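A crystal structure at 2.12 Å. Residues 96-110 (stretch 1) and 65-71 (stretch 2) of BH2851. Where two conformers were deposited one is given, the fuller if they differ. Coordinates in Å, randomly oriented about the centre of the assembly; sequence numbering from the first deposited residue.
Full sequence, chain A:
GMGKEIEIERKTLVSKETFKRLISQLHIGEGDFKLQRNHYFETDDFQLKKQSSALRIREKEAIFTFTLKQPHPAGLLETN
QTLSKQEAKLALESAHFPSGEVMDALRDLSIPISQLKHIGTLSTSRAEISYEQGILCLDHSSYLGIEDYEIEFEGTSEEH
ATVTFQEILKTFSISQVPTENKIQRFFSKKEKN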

ATOM      1  N   HIS A  96      16.879  -5.377  12.445  1.00 49.57           N
ATOM      2  CA  HIS A  96      17.902  -4.330  12.369  0.50 48.95           C
ATOM      3  C   HIS A  96      17.658  -3.470  11.126  1.00 49.25           C
ATOM      4  O   HIS A  96      17.815  -3.943   9.994  1.00 48.86           O
ATOM      5  CB  HIS A  96      19.300  -4.942  12.330  0.50 48.65           C
ATOM      6  CG  HIS A  96      19.660  -5.702  13.571  0.50 47.97           C
ATOM      7  ND1 HIS A  96      19.841  -7.070  13.580  0.50 48.04           N
ATOM      8  CD2 HIS A  96      19.849  -5.290  14.848  0.50 49.57           C
ATOM      9  CE1 HIS A  96      20.136  -7.465  14.807  0.50 48.03           C
ATOM     10  NE2 HIS A  96      20.147  -6.405  15.595  0.50 48.07           N
ATOM     11  N   PHE A  97      17.259  -2.218  11.344  1.00 49.01           N
ATOM     12  CA  PHE A  97      16.915  -1.310  10.251  1.00 49.09           C
ATOM     13  C   PHE A  97      18.039  -0.316   9.982  1.00 49.20           C
ATOM     14  O   PHE A  97      18.816   0.017  10.897  1.00 48.60           O
ATOM     15  CB  PHE A  97      15.629  -0.569  10.580  1.00 49.37           C
ATOM     16  CG  PHE A  97      14.486  -1.473  10.916  1.00 48.19           C
ATOM     17  CD1 PHE A  97      13.649  -1.965   9.914  1.00 49.10           C
ATOM     18  CD2 PHE A  97      14.266  -1.881  12.238  1.00 47.77           C
ATOM     19  CE1 PHE A  97      12.592  -2.833  10.224  1.00 48.40           C
ATOM     20  CE2 PHE A  97      13.219  -2.733  12.557  1.00 49.66           C
ATOM     21  CZ  PHE A  97      12.375  -3.212  11.546  1.00 49.17           C
ATOM     22  N   PRO A  98      18.142   0.164   8.723  1.00 49.58           N
ATOM     23  CA  PRO A  98      19.189   1.084   8.372  1.00 49.79           C
ATOM     24  C   PRO A  98      18.825   2.521   8.709  1.00 49.87           C
ATOM     25  O   PRO A  98      17.637   2.886   8.706  1.00 50.08           O
ATOM     26  CB  PRO A  98      19.303   0.910   6.859  1.00 50.04           C
ATOM     27  CG  PRO A  98      17.943   0.572   6.420  1.00 50.48           C
ATOM     28  CD  PRO A  98      17.257  -0.116   7.572  1.00 50.12           C
ATOM     29  N   SER A  99      19.844   3.328   8.996  1.00 48.91           N
ATOM     30  CA  SER A  99      19.668   4.756   9.211  1.00 49.37           C
ATOM     31  C   SER A  99      19.209   5.425   7.919  1.00 48.96           C
ATOM     32  O   SER A  99      19.471   4.924   6.817  1.00 49.33           O
ATOM     33  CB  SER A  99      20.977   5.386   9.681  1.00 49.54           C
ATOM     34  OG  SER A  99      22.026   5.078   8.787  1.00 51.80           O
ATOM     35  N   GLY A 100      18.524   6.552   8.059  1.00 48.63           N
ATOM     36  CA  GLY A 100      17.964   7.270   6.910  1.00 48.25           C
ATOM     37  C   GLY A 100      16.689   7.982   7.266  1.00 47.23           C
ATOM     38  O   GLY A 100      16.332   8.085   8.439  1.00 48.29           O
ATOM     39  N   GLU A 101      15.981   8.453   6.246  1.00 47.33           N
ATOM     40  CA  GLU A 101      14.778   9.296   6.445  1.00 46.60           C
ATOM     41  C   GLU A 101      13.615   8.543   7.084  1.00 43.78           C
ATOM     42  O   GLU A 101      12.809   9.137   7.791  1.00 42.44           O
ATOM     43  CB  GLU A 101      14.333   9.915   5.115  1.00 48.14           C
ATOM     44  CG  GLU A 101      15.316  10.975   4.544  1.00 52.51           C
ATOM     45  CD  GLU A 101      15.269  12.332   5.291  1.00 57.97           C
ATOM     46  OE1 GLU A 101      14.478  12.480   6.253  1.00 62.98           O
ATOM     47  OE2 GLU A 101      16.021  13.254   4.892  1.00 61.17           O
ATOM     48  N   VAL A 102      13.524   7.239   6.818  1.00 42.91           N
ATOM     49  CA  VAL A 102      12.464   6.409   7.397  1.00 42.42           C
ATOM     50  C   VAL A 102      12.708   6.245   8.901  1.00 42.13           C
ATOM     51  O   VAL A 102      11.818   6.485   9.709  1.00 40.85           O
ATOM     52  CB  VAL A 102      12.378   5.017   6.709  1.00 42.25           C
ATOM     53  CG1 VAL A 102      11.348   4.125   7.405  1.00 43.00           C
ATOM     54  CG2 VAL A 102      12.028   5.175   5.237  1.00 44.90           C
HETATM   55  N   MSE A 103      13.939   5.851   9.250  1.00 42.61           N
HETATM   56  CA  MSE A 103      14.378   5.738  10.651  1.00 44.41           C
HETATM   57  C   MSE A 103      14.142   7.058  11.401  1.00 42.61           C
HETATM   58  O   MSE A 103      13.605   7.060  12.517  1.00 41.24           O
HETATM   59  CB  MSE A 103      15.874   5.353  10.691  1.00 47.29           C
HETATM   60  CG  MSE A 103      16.508   5.273  12.082  1.00 54.46           C
HETATM   61 SE   MSE A 103      16.130   3.648  12.992  0.75 74.19          SE
HETATM   62  CE  MSE A 103      17.165   2.455  11.936  1.00 67.99           C
ATOM     63  N   ASP A 104      14.516   8.174  10.762  1.00 41.69           N
ATOM     64  CA  ASP A 104      14.350   9.519  11.357  1.00 41.87           C
ATOM     65  C   ASP A 104      12.887   9.824  11.680  1.00 41.13           C
ATOM     66  O   ASP A 104      12.577  10.289  12.765  1.00 41.14           O
ATOM     67  CB  ASP A 104      14.894  10.596  10.413  1.00 42.19           C
ATOM     68  CG  ASP A 104      16.417  10.556  10.277  1.00 47.15           C
ATOM     69  OD1 ASP A 104      17.103   9.914  11.127  1.00 50.29           O
ATOM     70  OD2 ASP A 104      16.931  11.178   9.319  1.00 50.61           O
ATOM     71  N   ALA A 105      12.000   9.562  10.719  1.00 40.78           N
ATOM     72  CA  ALA A 105      10.557   9.806  10.893  1.00 40.90           C
ATOM     73  C   ALA A 105       9.937   8.897  11.971  1.00 41.21           C
ATOM     74  O   ALA A 105       9.001   9.301  12.657  1.00 41.43           O
ATOM     75  CB  ALA A 105       9.833   9.629   9.585  1.00 41.48           C
ATOM     76  N   LEU A 106      10.449   7.660  12.090  1.00 40.75           N
ATOM     77  CA  LEU A 106       9.993   6.734  13.143  1.00 41.52           C
ATOM     78  C   LEU A 106      10.380   7.256  14.519  1.00 41.68           C
ATOM     79  O   LEU A 106       9.555   7.273  15.440  1.00 41.59           O
ATOM     80  CB  LEU A 106      10.582   5.321  12.937  1.00 42.93           C
ATOM     81  CG  LEU A 106      10.064   4.497  11.761  1.00 41.69           C
ATOM     82  CD1 LEU A 106      10.827   3.196  11.671  1.00 44.68           C
ATOM     83  CD2 LEU A 106       8.574   4.230  11.878  1.00 44.05           C
ATOM     84  N   ARG A 107      11.632   7.714  14.644  1.00 41.79           N
ATOM     85  CA  ARG A 107      12.128   8.286  15.902  1.00 42.25           C
ATOM     86  C   ARG A 107      11.423   9.610  16.258  1.00 40.87           C
ATOM     87  O   ARG A 107      11.187   9.879  17.425  1.00 40.70           O
ATOM     88  CB  ARG A 107      13.663   8.462  15.857  1.00 43.80           C
ATOM     89  CG  ARG A 107      14.412   7.115  15.909  1.00 49.08           C
ATOM     90  CD  ARG A 107      15.917   7.248  16.235  1.00 54.46           C
ATOM     91  NE  ARG A 107      16.742   7.430  15.022  1.00 59.36           N
ATOM     92  CZ  ARG A 107      17.957   6.866  14.813  1.00 61.02           C
ATOM     93  NH1 ARG A 107      18.478   5.975  15.681  1.00 61.16           N
ATOM     94  NH2 ARG A 107      18.615   7.130  13.681  1.00 60.50           N
ATOM     95  N   ASP A 108      11.035  10.395  15.237  1.00 40.01           N
ATOM     96  CA  ASP A 108      10.224  11.630  15.466  1.00 39.38           C
ATOM     97  C   ASP A 108       8.813  11.303  16.015  1.00 39.05           C
ATOM     98  O   ASP A 108       8.199  12.130  16.679  1.00 38.48           O
ATOM     99  CB  ASP A 108      10.089  12.457  14.179  1.00 38.26           C
ATOM    100  CG  ASP A 108      11.406  13.096  13.739  1.00 40.09           C
ATOM    101  OD1 ASP A 108      12.396  13.075  14.512  1.00 40.17           O
ATOM    102  OD2 ASP A 108      11.448  13.623  12.608  1.00 45.71           O
ATOM    103  N   LEU A 109       8.313  10.103  15.703  1.00 39.65           N
ATOM    104  CA  LEU A 109       7.008   9.624  16.219  1.00 41.23           C
ATOM    105  C   LEU A 109       7.131   8.861  17.571  1.00 40.85           C
ATOM    106  O   LEU A 109       6.140   8.323  18.069  1.00 40.92           O
ATOM    107  CB  LEU A 109       6.325   8.720  15.171  1.00 41.91           C
ATOM    108  CG  LEU A 109       5.881   9.402  13.867  1.00 45.16           C
ATOM    109  CD1 LEU A 109       5.450   8.368  12.852  1.00 46.66           C
ATOM    110  CD2 LEU A 109       4.756  10.415  14.112  1.00 46.81           C
ATOM    111  N   SER A 110       8.344   8.846  18.154  1.00 41.23           N
ATOM    112  CA  SER A 110       8.630   8.125  19.432  1.00 42.33           C
ATOM    113  C   SER A 110       8.338   6.607  19.340  1.00 43.87           C
ATOM    114  O   SER A 110       7.944   5.972  20.328  1.00 44.83           O
ATOM    115  CB  SER A 110       7.879   8.766  20.622  1.00 42.35           C
ATOM    116  OG  SER A 110       8.415  10.040  20.935  1.00 42.77           O
TER
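Stretch 2, residues 65-71: TFTLKQP

The phenyl ring of Phe66 takes the methyl CG1 of Val102 over one face while lying nearly parallel to the ring of Phe97, which it barely overlaps. Val102 CG1 stands 3.7 Å from the centroid of the Phe66 ring, 24° off the ring normal, a CH-pi contact in which the methyl sits above the pi cloud; the closest atoms are Val102 CG1 and Phe66 CE2, at 3.4 Å. The planes of the Phe66 and Phe97 rings differ by only 5°, but the rings are slid apart, with centroids 5.6 Å from each other, so they meet at Phe97 CD1 and Phe66 CZ (3.4 Å) rather than stacking in full register. Pro98 adds a looser apolar contact, its CD 4.3 Å from Phe66 CE2. Phe66 thus touches both the loop that precedes the helix and the first turn of the helix itself, and it has the largest covered area of any residue in the contact.

Stretch 2 is an extended strand throughout, Thr65 to Pro71, continuing a strand that begins earlier in the chain. In stretch 1 an extended lead-in, Phe97 to Ser99, gives way at Gly100, the N-cap position, to a helix that starts at Glu101. The backbone angles of Gly100 (148/-168) would jam a CB against the carbonyl O of the residue before, which by itself calls for glycine; its own carbonyl accepts the first helical hydrogen bond, Asp104 N to Gly100 O, 2.9 Å. Helix and strand run in roughly the same direction, crossing at 30° with their axes 8.5 Å apart at closest approach. Across the stretches the nearest CA atoms are those of Val102 and Leu68, 6.2 Å apart.

The strand's alternation decides which side chains take part: Phe66, Leu68 and Gln70 point toward stretch 1, whereas Thr67 between them points away. From the helix, Val102, Ala105 and Leu106 answer, spaced so that they fall along one side, with Leu109 following. Leu68 lies among all four. Its CB is 4.2 Å from Val102 CG1, its CD2 is 3.5 Å from Ala105 CB and 4.4 Å from Leu109 CD1, and its CD1 is 3.8 Å from Leu106 CD2. The CA-to-CB bond of Leu106 points sideways, but the end of its side chain comes nearer to the strand. Ala105 CB touches both Leu68 and Gln70; it lies 3.7 Å from Gln70 OE1.

Toward Gln70 the contact becomes partly polar. Leu109 CD2 packs 3.9 Å from Gln70 NE2, and no direct hydrogen bond joins the two stretches. A water bridges them instead: it accepts from Gln70 NE2 at 2.8 Å and donates to Ala105 O at 3.0 Å. That carbonyl also receives a weak hydrogen bond from Leu109 N at 3.2 Å, so it takes two donors. In all, 491 Å² is buried, summed over both sides.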

ATOM      1  N   THR A  65      12.180  -1.520  -1.212  1.00 40.98           N
ATOM      2  CA  THR A  65      11.869  -0.149  -0.813  1.00 43.38           C
ATOM      3  C   THR A  65      11.281  -0.122   0.608  1.00 44.97           C
ATOM      4  O   THR A  65      10.251  -0.754   0.881  1.00 46.55           O
ATOM      5  CB  THR A  65      10.869   0.502  -1.791  1.00 44.10           C
ATOM      6  OG1 THR A  65      11.357   0.370  -3.140  1.00 45.45           O
ATOM      7  CG2 THR A  65      10.668   1.987  -1.467  1.00 45.88           C
ATOM      8  N   PHE A  66      11.966   0.589   1.501  1.00 43.59           N
ATOM      9  CA  PHE A  66      11.519   0.794   2.879  1.00 43.40           C
ATOM     10  C   PHE A  66      10.589   1.992   2.889  1.00 42.63           C
ATOM     11  O   PHE A  66      10.962   3.059   2.425  1.00 41.12           O
ATOM     12  CB  PHE A  66      12.758   1.052   3.772  1.00 43.65           C
ATOM     13  CG  PHE A  66      12.518   0.897   5.281  1.00 44.71           C
ATOM     14  CD1 PHE A  66      11.551   0.003   5.795  1.00 43.50           C
ATOM     15  CD2 PHE A  66      13.401   1.518   6.189  1.00 43.73           C
ATOM     16  CE1 PHE A  66      11.409  -0.179   7.165  1.00 43.60           C
ATOM     17  CE2 PHE A  66      13.260   1.336   7.571  1.00 44.33           C
ATOM     18  CZ  PHE A  66      12.269   0.501   8.061  1.00 45.70           C
ATOM     19  N   THR A  67       9.362   1.811   3.395  1.00 42.30           N
ATOM     20  CA  THR A  67       8.330   2.874   3.306  1.00 44.05           C
ATOM     21  C   THR A  67       7.561   3.066   4.598  1.00 43.45           C
ATOM     22  O   THR A  67       7.026   2.104   5.169  1.00 42.51           O
ATOM     23  CB  THR A  67       7.325   2.588   2.151  1.00 44.48           C
ATOM     24  OG1 THR A  67       8.004   2.684   0.906  1.00 45.17           O
ATOM     25  CG2 THR A  67       6.156   3.591   2.161  1.00 44.84           C
ATOM     26  N   LEU A  68       7.536   4.314   5.066  1.00 42.98           N
ATOM     27  CA  LEU A  68       6.655   4.729   6.143  1.00 43.74           C
ATOM     28  C   LEU A  68       5.503   5.552   5.547  1.00 44.08           C
ATOM     29  O   LEU A  68       5.711   6.326   4.605  1.00 44.80           O
ATOM     30  CB  LEU A  68       7.425   5.573   7.170  1.00 43.98           C
ATOM     31  CG  LEU A  68       6.622   6.176   8.341  1.00 45.12           C
ATOM     32  CD1 LEU A  68       5.993   5.090   9.208  1.00 44.51           C
ATOM     33  CD2 LEU A  68       7.510   7.090   9.182  1.00 45.50           C
ATOM     34  N   LYS A  69       4.288   5.324   6.059  1.00 43.28           N
ATOM     35  CA  LYS A  69       3.117   6.169   5.757  1.00 43.39           C
ATOM     36  C   LYS A  69       2.606   6.708   7.054  1.00 42.90           C
ATOM     37  O   LYS A  69       2.369   5.941   7.973  1.00 42.47           O
ATOM     38  CB  LYS A  69       2.009   5.362   5.092  1.00 44.58           C
ATOM     39  CG  LYS A  69       2.311   4.923   3.684  1.00 47.74           C
ATOM     40  CD  LYS A  69       1.151   4.102   3.100  1.00 49.07           C
ATOM     41  CE  LYS A  69       1.450   3.655   1.673  1.00 52.05           C
ATOM     42  NZ  LYS A  69       0.290   2.966   1.030  1.00 53.38           N
ATOM     43  N   GLN A  70       2.457   8.038   7.145  1.00 41.98           N
ATOM     44  CA  GLN A  70       1.952   8.694   8.379  1.00 42.69           C
ATOM     45  C   GLN A  70       0.933   9.783   8.034  1.00 42.32           C
ATOM     46  O   GLN A  70       0.827  10.180   6.875  1.00 42.23           O
ATOM     47  CB  GLN A  70       3.120   9.284   9.201  1.00 42.92           C
ATOM     48  CG  GLN A  70       3.914  10.377   8.486  1.00 42.59           C
ATOM     49  CD  GLN A  70       5.184  10.753   9.229  1.00 44.75           C
ATOM     50  OE1 GLN A  70       6.290  10.444   8.780  1.00 42.65           O
ATOM     51  NE2 GLN A  70       5.030  11.408  10.394  1.00 41.32           N
ATOM     52  N   PRO A  71       0.133  10.226   9.034  1.00 44.11           N
ATOM     53  CA  PRO A  71      -0.842  11.301   8.791  1.00 45.52           C
ATOM     54  C   PRO A  71      -0.221  12.624   8.282  1.00 46.96           C
ATOM     55  O   PRO A  71       0.948  12.921   8.555  1.00 46.51           O
ATOM     56  CB  PRO A  71      -1.487  11.503  10.165  1.00 45.43           C
ATOM     57  CG  PRO A  71      -1.323  10.217  10.850  1.00 44.81           C
ATOM     58  CD  PRO A  71      -0.007   9.675  10.401  1.00 44.64           C
TER
HETATM   59  O   HOH W   1       7.462  11.694  11.737  1.00 41.94           O